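Local coordinates for extracellular solute-binding protein family 1 (Arthrobacter chlorophenolicus, PDB 4R2F) that probably captures sugars such as the disaccharide laminaribiose outside the cell and passes them to an ABC transporter, at residues A[130-135]-A[148-153]; A[337-340]-A[344-347]. All blocks are in the same frame, centred on the assembly; numbering follows the deposited sequence.

Interaction 1. Residues A[130-135]-A[148-153]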
ATOM      1  N   ASP A 130      11.943   9.110  19.647  1.00 36.02           N
ATOM      2  CA  ASP A 130      12.621  10.248  19.046  0.50 22.31           C
ATOM      3  C   ASP A 130      13.131   9.973  17.633  1.00 37.90           C
ATOM      4  O   ASP A 130      13.391  10.919  16.903  1.00 40.19           O
ATOM      5  CB  ASP A 130      13.813  10.664  19.909  0.50 23.39           C
ATOM      6  CG  ASP A 130      14.492  11.894  19.387  0.50 29.90           C
ATOM      7  OD1 ASP A 130      13.855  12.966  19.425  0.50 35.16           O
ATOM      8  OD2 ASP A 130      15.640  11.790  18.926  0.50 36.98           O
ATOM      9  N   ASP A 131      13.300   8.707  17.242  1.00 34.60           N
ATOM     10  CA  ASP A 131      13.769   8.358  15.877  1.00 39.94           C
ATOM     11  C   ASP A 131      12.613   8.278  14.840  1.00 40.95           C
ATOM     12  O   ASP A 131      12.857   8.182  13.646  1.00 35.57           O
ATOM     13  CB  ASP A 131      14.553   7.042  15.928  1.00 33.67           C
ATOM     14  CG  ASP A 131      15.330   6.739  14.649  1.00 30.23           C
ATOM     15  OD1 ASP A 131      15.854   7.664  13.991  1.00 38.06           O
ATOM     16  OD2 ASP A 131      15.426   5.543  14.302  1.00 40.68           O
ATOM     17  N   PHE A 132      11.359   8.341  15.280  1.00 29.71           N
ATOM     18  CA  PHE A 132      10.237   8.290  14.331  1.00 33.88           C
ATOM     19  C   PHE A 132      10.356   9.498  13.423  1.00 36.41           C
ATOM     20  O   PHE A 132      10.782  10.542  13.865  1.00 38.09           O
ATOM     21  CB  PHE A 132       8.870   8.353  15.014  1.00 37.60           C
ATOM     22  CG  PHE A 132       8.351   7.022  15.473  1.00 28.03           C
ATOM     23  CD1 PHE A 132       8.143   5.991  14.563  1.00 35.14           C
ATOM     24  CD2 PHE A 132       8.044   6.804  16.821  1.00 32.88           C
ATOM     25  CE1 PHE A 132       7.662   4.750  14.988  1.00 36.82           C
ATOM     26  CE2 PHE A 132       7.554   5.582  17.246  1.00 33.51           C
ATOM     27  CZ  PHE A 132       7.366   4.554  16.326  1.00 33.67           C
ATOM     28  N   LEU A 133       9.967   9.354  12.164  1.00 36.12           N
ATOM     29  CA  LEU A 133       9.889  10.500  11.277  1.00 31.95           C
ATOM     30  C   LEU A 133       8.745  11.393  11.725  1.00 35.19           C
ATOM     31  O   LEU A 133       7.824  10.937  12.412  1.00 40.96           O
ATOM     32  CB  LEU A 133       9.715  10.077   9.818  1.00 33.20           C
ATOM     33  CG  LEU A 133      10.942   9.419   9.171  1.00 33.49           C
ATOM     34  CD1 LEU A 133      10.500   8.711   7.903  1.00 42.88           C
ATOM     35  CD2 LEU A 133      12.025  10.453   8.865  1.00 48.19           C
ATOM     36  N   PRO A 134       8.810  12.682  11.360  1.00 47.80           N
ATOM     37  CA  PRO A 134       7.730  13.577  11.750  1.00 45.71           C
ATOM     38  C   PRO A 134       6.403  13.171  11.110  1.00 46.06           C
ATOM     39  O   PRO A 134       6.360  12.765   9.947  1.00 35.83           O
ATOM     40  CB  PRO A 134       8.190  14.956  11.227  1.00 56.30           C
ATOM     41  CG  PRO A 134       9.646  14.815  10.943  1.00 63.39           C
ATOM     42  CD  PRO A 134       9.857  13.374  10.578  1.00 40.52           C
ATOM     43  N   GLY A 135       5.333  13.262  11.887  1.00 39.70           N
ATOM     44  CA  GLY A 135       3.983  12.995  11.408  1.00 48.83           C
ATOM     45  C   GLY A 135       3.564  11.532  11.284  1.00 40.08           C
ATOM     46  O   GLY A 135       2.436  11.258  10.852  1.00 33.84           O
ATOM     47  N   ALA A 148      -2.530   1.875  17.072  1.00 28.14           N
ATOM     48  CA  ALA A 148      -1.455   1.055  16.504  1.00 31.86           C
ATOM     49  C   ALA A 148      -0.187   1.886  16.461  1.00 34.07           C
ATOM     50  O   ALA A 148      -0.206   3.066  16.818  1.00 31.22           O
ATOM     51  CB  ALA A 148      -1.818   0.601  15.085  1.00 31.75           C
ATOM     52  N   VAL A 149       0.907   1.271  16.012  1.00 27.25           N
ATOM     53  CA  VAL A 149       2.202   1.952  15.886  1.00 26.78           C
ATOM     54  C   VAL A 149       2.700   1.821  14.445  1.00 29.14           C
ATOM     55  O   VAL A 149       2.735   0.708  13.895  1.00 29.61           O
ATOM     56  CB  VAL A 149       3.217   1.327  16.862  1.00 35.85           C
ATOM     57  CG1 VAL A 149       4.560   2.008  16.751  1.00 40.60           C
ATOM     58  CG2 VAL A 149       2.703   1.395  18.284  1.00 41.92           C
ATOM     59  N   PRO A 150       3.111   2.941  13.823  1.00 27.29           N
ATOM     60  CA  PRO A 150       3.571   2.824  12.437  1.00 29.25           C
ATOM     61  C   PRO A 150       4.812   1.982  12.278  1.00 29.26           C
ATOM     62  O   PRO A 150       5.661   1.999  13.154  1.00 33.81           O
ATOM     63  CB  PRO A 150       3.897   4.275  12.048  1.00 25.85           C
ATOM     64  CG  PRO A 150       4.227   4.939  13.354  1.00 33.63           C
ATOM     65  CD  PRO A 150       3.270   4.321  14.328  1.00 29.70           C
ATOM     66  N   TRP A 151       4.944   1.268  11.162  1.00 27.33           N
ATOM     67  CA  TRP A 151       6.193   0.517  10.913  1.00 29.14           C
ATOM     68  C   TRP A 151       6.787   0.709   9.530  1.00 32.06           C
ATOM     69  O   TRP A 151       7.973   0.488   9.323  1.00 31.09           O
ATOM     70  CB  TRP A 151       6.041  -0.981  11.277  1.00 29.71           C
ATOM     71  CG  TRP A 151       5.359  -1.870  10.273  1.00 27.14           C
ATOM     72  CD1 TRP A 151       4.012  -1.948  10.016  1.00 26.42           C
ATOM     73  CD2 TRP A 151       5.982  -2.818   9.399  1.00 28.51           C
ATOM     74  NE1 TRP A 151       3.770  -2.861   9.021  1.00 29.75           N
ATOM     75  CE2 TRP A 151       4.955  -3.427   8.639  1.00 32.43           C
ATOM     76  CE3 TRP A 151       7.303  -3.232   9.197  1.00 32.79           C
ATOM     77  CZ2 TRP A 151       5.215  -4.422   7.692  1.00 29.03           C
ATOM     78  CZ3 TRP A 151       7.557  -4.194   8.253  1.00 37.78           C
ATOM     79  CH2 TRP A 151       6.511  -4.793   7.513  1.00 34.99           C
ATOM     80  N   GLN A 152       5.965   1.118   8.573  1.00 30.83           N
ATOM     81  CA  GLN A 152       6.454   1.442   7.255  1.00 30.28           C
ATOM     82  C   GLN A 152       5.412   2.236   6.499  1.00 27.87           C
ATOM     83  O   GLN A 152       4.240   2.300   6.906  1.00 29.03           O
ATOM     84  CB  GLN A 152       6.874   0.185   6.453  1.00 31.58           C
ATOM     85  CG  GLN A 152       5.910  -0.997   6.472  1.00 28.48           C
ATOM     86  CD  GLN A 152       5.042  -1.136   5.227  1.00 37.38           C
ATOM     87  OE1 GLN A 152       4.565  -0.150   4.655  1.00 29.78           O
ATOM     88  NE2 GLN A 152       4.814  -2.367   4.817  1.00 38.14           N
ATOM     89  N   LEU A 153       5.886   2.860   5.416  1.00 26.57           N
ATOM     90  CA  LEU A 153       5.087   3.661   4.548  1.00 22.56           C
ATOM     91  C   LEU A 153       5.136   3.081   3.160  1.00 31.68           C
ATOM     92  O   LEU A 153       6.167   3.105   2.497  1.00 30.48           O
ATOM     93  CB  LEU A 153       5.575   5.100   4.533  1.00 28.45           C
ATOM     94  CG  LEU A 153       5.479   5.875   5.849  1.00 32.34           C
ATOM     95  CD1 LEU A 153       6.404   7.091   5.816  1.00 42.48           C
ATOM     96  CD2 LEU A 153       4.043   6.264   6.108  1.00 33.57           C
TER
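A small apolar cluster on the long strand 145-161 of this solute-binding fold joins F132 to V149 and P150. F132 comes from the loop that follows helix 117-126. Its ring reaches across to the strand with one end of the six-membered ring. F132 CZ lies 3.8 Å from V149 CG1. The neighbouring ring atom, F132 CE1, lies 3.8 Å from P150 CG. Both partners approach the ring obliquely. The side chains of V149 and P150 each cross that of F132 at about a right angle. The torsion of F132 sets this up: CG stands anti to the carbonyl carbon (chi1 -86°), with the ring carried towards the strand. V149 turns CG1 to the ring, with that methyl anti to its own backbone N (chi1 180°). The contact is small, with 130 Å² buried in all, and its closest contacts are between apolar side chains. F132 also stacks on F351 and touches L123 of helix 117-126, while V149 touches V119 of the same helix. The backbone of V149 is meanwhile hydrogen-bonded to that of I313 of strand 306-316. The arrangement is that of a loop and a helix packed on the central sheet of an alpha/beta solute-binding protein.

Interaction 2. Residues A[337-340]-A[344-347]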
ATOM      1  N   LYS A 337      15.201  -2.354  11.481  1.00 33.94           N
ATOM      2  CA  LYS A 337      16.326  -1.917  10.647  1.00 30.39           C
ATOM      3  C   LYS A 337      16.979  -3.060   9.856  1.00 35.96           C
ATOM      4  O   LYS A 337      17.430  -2.856   8.734  1.00 32.82           O
ATOM      5  CB  LYS A 337      17.380  -1.194  11.494  1.00 38.46           C
ATOM      6  CG  LYS A 337      17.978  -2.027  12.616  1.00 50.90           C
ATOM      7  CD  LYS A 337      18.934  -1.216  13.477  1.00 54.72           C
ATOM      8  CE  LYS A 337      19.579  -2.120  14.510  1.00 58.91           C
ATOM      9  NZ  LYS A 337      20.065  -1.340  15.674  1.00 89.23           N
ATOM     10  N   GLU A 338      17.006  -4.267  10.413  1.00 31.63           N
ATOM     11  CA  GLU A 338      17.646  -5.392   9.708  1.00 32.32           C
ATOM     12  C   GLU A 338      16.983  -5.695   8.380  1.00 31.65           C
ATOM     13  O   GLU A 338      17.643  -6.163   7.457  1.00 36.01           O
ATOM     14  CB  GLU A 338      17.621  -6.666  10.566  1.00 36.59           C
ATOM     15  CG  GLU A 338      18.505  -6.576  11.807  1.00 54.89           C
ATOM     16  CD  GLU A 338      18.193  -7.627  12.862  1.00 73.38           C
ATOM     17  OE1 GLU A 338      17.523  -8.646  12.551  1.00 45.93           O
ATOM     18  OE2 GLU A 338      18.634  -7.424  14.013  1.00 59.13           O
ATOM     19  N   LEU A 339      15.674  -5.441   8.279  1.00 35.79           N
ATOM     20  CA  LEU A 339      14.940  -5.759   7.062  1.00 34.98           C
ATOM     21  C   LEU A 339      15.320  -4.822   5.925  1.00 33.48           C
ATOM     22  O   LEU A 339      15.414  -5.246   4.769  1.00 33.11           O
ATOM     23  CB  LEU A 339      13.432  -5.721   7.316  1.00 33.14           C
ATOM     24  CG  LEU A 339      12.920  -6.734   8.345  1.00 36.33           C
ATOM     25  CD1 LEU A 339      11.488  -6.406   8.760  1.00 43.54           C
ATOM     26  CD2 LEU A 339      13.023  -8.170   7.835  1.00 38.10           C
ATOM     27  N   TRP A 340      15.531  -3.550   6.257  1.00 26.56           N
ATOM     28  CA  TRP A 340      16.023  -2.589   5.273  1.00 34.74           C
ATOM     29  C   TRP A 340      17.512  -2.771   5.015  1.00 39.05           C
ATOM     30  O   TRP A 340      17.967  -2.513   3.905  1.00 35.62           O
ATOM     31  CB  TRP A 340      15.743  -1.150   5.705  1.00 30.30           C
ATOM     32  CG  TRP A 340      14.365  -0.718   5.357  1.00 31.50           C
ATOM     33  CD1 TRP A 340      13.959  -0.121   4.191  1.00 34.32           C
ATOM     34  CD2 TRP A 340      13.191  -0.878   6.159  1.00 27.13           C
ATOM     35  NE1 TRP A 340      12.607   0.115   4.228  1.00 34.58           N
ATOM     36  CE2 TRP A 340      12.106  -0.323   5.424  1.00 27.43           C
ATOM     37  CE3 TRP A 340      12.944  -1.423   7.424  1.00 31.73           C
ATOM     38  CZ2 TRP A 340      10.797  -0.317   5.913  1.00 30.53           C
ATOM     39  CZ3 TRP A 340      11.641  -1.402   7.921  1.00 31.60           C
ATOM     40  CH2 TRP A 340      10.580  -0.872   7.156  1.00 34.11           C
ATOM     41  N   LEU A 344      15.166  -6.176   1.998  1.00 32.99           N
ATOM     42  CA  LEU A 344      14.047  -7.097   1.829  1.00 32.80           C
ATOM     43  C   LEU A 344      12.682  -6.388   1.754  1.00 41.58           C
ATOM     44  O   LEU A 344      11.679  -7.039   1.492  1.00 33.80           O
ATOM     45  CB  LEU A 344      14.031  -8.068   3.007  1.00 37.14           C
ATOM     46  CG  LEU A 344      15.240  -8.988   3.078  1.00 40.90           C
ATOM     47  CD1 LEU A 344      15.176  -9.825   4.345  1.00 41.29           C
ATOM     48  CD2 LEU A 344      15.291  -9.867   1.825  1.00 36.79           C
ATOM     49  N   MET A 345      12.652  -5.075   1.984  1.00 28.31           N
ATOM     50  CA  MET A 345      11.399  -4.307   2.018  1.00 31.66           C
ATOM     51  C   MET A 345      11.012  -3.638   0.700  1.00 32.88           C
ATOM     52  O   MET A 345      11.865  -3.211  -0.104  1.00 38.85           O
ATOM     53  CB  MET A 345      11.469  -3.250   3.111  1.00 31.23           C
ATOM     54  CG  MET A 345      11.519  -3.801   4.534  1.00 30.58           C
ATOM     55  SD  MET A 345      10.075  -4.750   5.010  1.00 30.29           S
ATOM     56  CE  MET A 345       8.804  -3.527   4.768  1.00 41.88           C
ATOM     57  N   ASN A 346       9.700  -3.585   0.468  1.00 28.48           N
ATOM     58  CA  ASN A 346       9.120  -2.869  -0.666  1.00 25.82           C
ATOM     59  C   ASN A 346       8.318  -1.642  -0.172  1.00 27.82           C
ATOM     60  O   ASN A 346       7.249  -1.321  -0.704  1.00 29.83           O
ATOM     61  CB  ASN A 346       8.205  -3.782  -1.464  1.00 28.99           C
ATOM     62  CG  ASN A 346       8.959  -4.792  -2.295  1.00 41.12           C
ATOM     63  OD1 ASN A 346       8.340  -5.636  -2.927  1.00 43.61           O
ATOM     64  ND2 ASN A 346      10.288  -4.718  -2.298  1.00 43.09           N
ATOM     65  N   ALA A 347       8.876  -0.959   0.822  1.00 28.93           N
ATOM     66  CA  ALA A 347       8.239   0.200   1.445  1.00 29.55           C
ATOM     67  C   ALA A 347       9.285   1.101   2.068  1.00 31.58           C
ATOM     68  O   ALA A 347      10.425   0.691   2.253  1.00 31.02           O
ATOM     69  CB  ALA A 347       7.248  -0.253   2.502  1.00 28.64           C
TER
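M345 lies over one face of the W340 indole, and the two side chains cross at a slant. M345 CG sits 3.6 Å from the centroid of the six-membered ring of W340, 11° off the ring normal, which makes a CH-pi contact. M345 SD is further out, 4.6 Å from the same centroid and still over the face. This is a Met-aromatic contact. The M345 chain bends at chi2 (-62°) and again at chi3, and M345 CE returns to 3.9 Å from W340 CZ2. M345 CG also rests 3.9 Å from L339 CB. The W340 edge has a different partner. W340 NE1 donates a hydrogen bond to A347 O at 3.0 Å, with the acceptor close to the ring plane. The bond at the edge and the methionine over one face together limit how the indole can turn.

Segment 344-347 is the loop that leads from helix 337-341 to strand 348-349. L344 N donates a hydrogen bond to L339 O at 2.9 Å, nearly straight at the hydrogen (168°). The side chains of the same two residues meet loosely, L339 CD2 to L344 CD1 at 4.4 Å. A leucine in place of W340 would probably leave A347 O without its indole N-H and M345 without a flat face to lie on. W340 also touches Q152 of strand 145-161, and both L339 and L344 touch A55 of helix 50-61.

In the fold
Interactions 1 and 2 follow one another along the chain, with 130-135 and 148-153 coming well before 337-340 and 344-347. Their centres are 14 Å apart. They meet directly at strand 145-161: W151 CZ3 packs on M345 CE at 3.8 Å, and Q152 OE1 lies 3.4 Å from A347 CB. Strand 348-349, which follows segment 344-347, pairs antiparallel with strand 145-161, so interaction 2 leads into the sheet on which interaction 1 lies. The side chain of A347 is about 6 Å from a bound glucose unit. The side chain of P150 is about 11 Å from a bound glucose unit. Interaction 2 is thus the closer of the two to the bound sugar.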